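Local coordinates for spore coat polysaccharide biosynthesis protein SpsE (Bacillus subtilis, PDB 1VLI) that probably acts as an N-acylneuraminate-9-phosphate synthase-like enzyme in the biosynthesis of spore coat polysaccharide, at residues H248-K253 and A258-A263. Residues are numbered along the deposited sequence; the frame is centred on the assembly and turned at random.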
loop_
_atom_site.group_PDB
_atom_site.type_symbol
_atom_site.label_atom_id
_atom_site.label_comp_id
_atom_site.label_asym_id
_atom_site.label_seq_id
_atom_site.Cartn_x
_atom_site.Cartn_y
_atom_site.Cartn_z
ATOM N N HIS A 248 -11.367 -0.133 -5.718
ATOM C CA HIS A 248 -11.428 -1.458 -6.358
ATOM C C HIS A 248 -12.493 -1.457 -7.451
ATOM O O HIS A 248 -13.558 -0.819 -7.302
ATOM C CB HIS A 248 -11.771 -2.565 -5.375
ATOM C CG HIS A 248 -10.736 -2.779 -4.317
ATOM N ND1 HIS A 248 -10.038 -3.958 -4.194
ATOM C CD2 HIS A 248 -10.287 -1.970 -3.324
ATOM C CE1 HIS A 248 -9.200 -3.868 -3.175
ATOM N NE2 HIS A 248 -9.332 -2.672 -2.628
ATOM N N PHE A 249 -12.188 -2.156 -8.549
ATOM C CA PHE A 249 -13.172 -2.408 -9.577
ATOM C C PHE A 249 -13.080 -3.841 -10.090
ATOM O O PHE A 249 -12.065 -4.515 -9.928
ATOM C CB PHE A 249 -13.042 -1.406 -10.726
ATOM C CG PHE A 249 -11.971 -1.742 -11.730
ATOM C CD1 PHE A 249 -10.630 -1.599 -11.404
ATOM C CD2 PHE A 249 -12.313 -2.168 -13.014
ATOM C CE1 PHE A 249 -9.638 -1.880 -12.317
ATOM C CE2 PHE A 249 -11.327 -2.459 -13.964
ATOM C CZ PHE A 249 -9.986 -2.325 -13.622
ATOM N N THR A 250 -14.169 -4.302 -10.683
ATOM C CA THR A 250 -14.223 -5.629 -11.259
ATOM C C THR A 250 -14.903 -5.503 -12.603
ATOM O O THR A 250 -15.320 -4.416 -12.979
ATOM C CB THR A 250 -14.978 -6.605 -10.337
ATOM O OG1 THR A 250 -15.096 -7.877 -10.989
ATOM C CG2 THR A 250 -16.446 -6.153 -10.140
ATOM N N ILE A 251 -15.008 -6.612 -13.319
ATOM C CA ILE A 251 -15.634 -6.630 -14.631
ATOM C C ILE A 251 -17.105 -7.005 -14.477
ATOM O O ILE A 251 -17.934 -6.697 -15.344
ATOM C CB ILE A 251 -14.824 -7.587 -15.602
ATOM C CG1 ILE A 251 -14.842 -7.061 -17.033
ATOM C CG2 ILE A 251 -15.231 -9.081 -15.516
ATOM C CD1 ILE A 251 -13.906 -5.899 -17.251
ATOM N N ASP A 252 -17.419 -7.644 -13.346
ATOM C CA ASP A 252 -18.763 -8.157 -13.044
ATOM C C ASP A 252 -18.882 -8.477 -11.549
ATOM O O ASP A 252 -18.216 -9.385 -11.052
ATOM C CB ASP A 252 -19.047 -9.411 -13.894
ATOM C CG ASP A 252 -20.308 -10.148 -13.480
ATOM O OD1 ASP A 252 -21.161 -9.579 -12.766
ATOM O OD2 ASP A 252 -20.536 -11.318 -13.842
ATOM N N LYS A 253 -19.750 -7.745 -10.850
ATOM C CA LYS A 253 -19.866 -7.816 -9.378
ATOM C C LYS A 253 -20.377 -9.160 -8.846
ATOM O O LYS A 253 -20.219 -9.475 -7.660
ATOM C CB LYS A 253 -20.762 -6.685 -8.855
ATOM C CG LYS A 253 -20.166 -5.285 -8.990
ATOM C CD LYS A 253 -21.218 -4.180 -8.848
ATOM C CE LYS A 253 -21.667 -3.966 -7.408
ATOM N NZ LYS A 253 -20.567 -3.481 -6.534
ATOM N N ALA A 258 -13.669 -13.118 -5.619
ATOM C CA ALA A 258 -12.280 -12.794 -5.250
ATOM C C ALA A 258 -12.319 -11.517 -4.374
ATOM O O ALA A 258 -12.328 -11.617 -3.148
ATOM C CB ALA A 258 -11.412 -12.606 -6.497
ATOM N N ASP A 259 -12.372 -10.335 -4.993
ATOM C CA ASP A 259 -12.862 -9.113 -4.323
ATOM C C ASP A 259 -13.989 -8.534 -5.159
ATOM O O ASP A 259 -14.071 -7.323 -5.328
ATOM C CB ASP A 259 -11.770 -8.043 -4.219
ATOM C CG ASP A 259 -10.619 -8.453 -3.314
ATOM O OD1 ASP A 259 -10.708 -8.238 -2.076
ATOM O OD2 ASP A 259 -9.570 -8.968 -3.765
ATOM N N HIS A 260 -14.848 -9.395 -5.695
ATOM C CA HIS A 260 -15.749 -8.997 -6.774
ATOM C C HIS A 260 -16.972 -8.265 -6.285
ATOM O O HIS A 260 -17.378 -7.256 -6.863
ATOM C CB HIS A 260 -16.190 -10.219 -7.585
ATOM C CG HIS A 260 -15.130 -10.755 -8.489
ATOM N ND1 HIS A 260 -14.729 -10.101 -9.633
ATOM C CD2 HIS A 260 -14.394 -11.887 -8.427
ATOM C CE1 HIS A 260 -13.781 -10.799 -10.230
ATOM N NE2 HIS A 260 -13.559 -11.887 -9.516
ATOM N N SER A 261 -17.550 -8.796 -5.215
ATOM C CA SER A 261 -18.903 -8.432 -4.775
ATOM C C SER A 261 -19.055 -6.973 -4.381
ATOM O O SER A 261 -20.123 -6.365 -4.585
ATOM C CB SER A 261 -19.331 -9.329 -3.610
ATOM O OG SER A 261 -18.279 -9.448 -2.672
ATOM N N PHE A 262 -17.979 -6.423 -3.827
ATOM C CA PHE A 262 -17.997 -5.071 -3.287
ATOM C C PHE A 262 -17.197 -4.051 -4.129
ATOM O O PHE A 262 -17.197 -2.854 -3.819
ATOM C CB PHE A 262 -17.566 -5.096 -1.808
ATOM C CG PHE A 262 -18.451 -5.967 -0.920
ATOM C CD1 PHE A 262 -19.786 -5.602 -0.650
ATOM C CD2 PHE A 262 -17.948 -7.142 -0.344
ATOM C CE1 PHE A 262 -20.611 -6.400 0.178
ATOM C CE2 PHE A 262 -18.764 -7.951 0.488
ATOM C CZ PHE A 262 -20.096 -7.576 0.748
ATOM N N ALA A 263 -16.537 -4.524 -5.192
ATOM C CA ALA A 263 -15.825 -3.646 -6.118
ATOM C C ALA A 263 -16.818 -2.976 -7.049
ATOM O O ALA A 263 -17.936 -3.458 -7.232
ATOM C CB ALA A 263 -14.799 -4.435 -6.922
#
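Thr250 OG1 is gripped from two directions: it shares a 2.6 Å hydrogen bond with His260 ND1, and the backbone N of Asp252 adds a weak but nearly straight bond (174°) to the same oxygen. The hydroxyl meets the imidazole at its edge, in the ring plane; Thr250 reaches it with OG1 anti to its own backbone N (chi1 176°), while CG2 rests 4.0 Å from Ala263 CB. Because His260 NE2 is bonded to Asp40, both ring nitrogens are engaged, which probably holds the ring's rotation. The methyl of Ala263 rests against the Phe249 backbone, 3.7 Å from Phe249 C, and also touches His248 CB. Lys253, bent at chi3 and chi4, curls over so that NZ donates to Ala263 O at 2.7 Å, tilted 32° from the carbonyl plane. With an alanine at Lys253, the Ala263 carbonyl would probably lose both its ammonium partner and the aliphatic chain packed beside it. Ser261 CA makes a CA-H...O contact to Lys253 O at 3.3 Å. The loop links strand 244-248 of the TIM barrel, whose last residue, His248, binds zinc with His226, to helix 266-285, while Phe249 packs on helix 43-56.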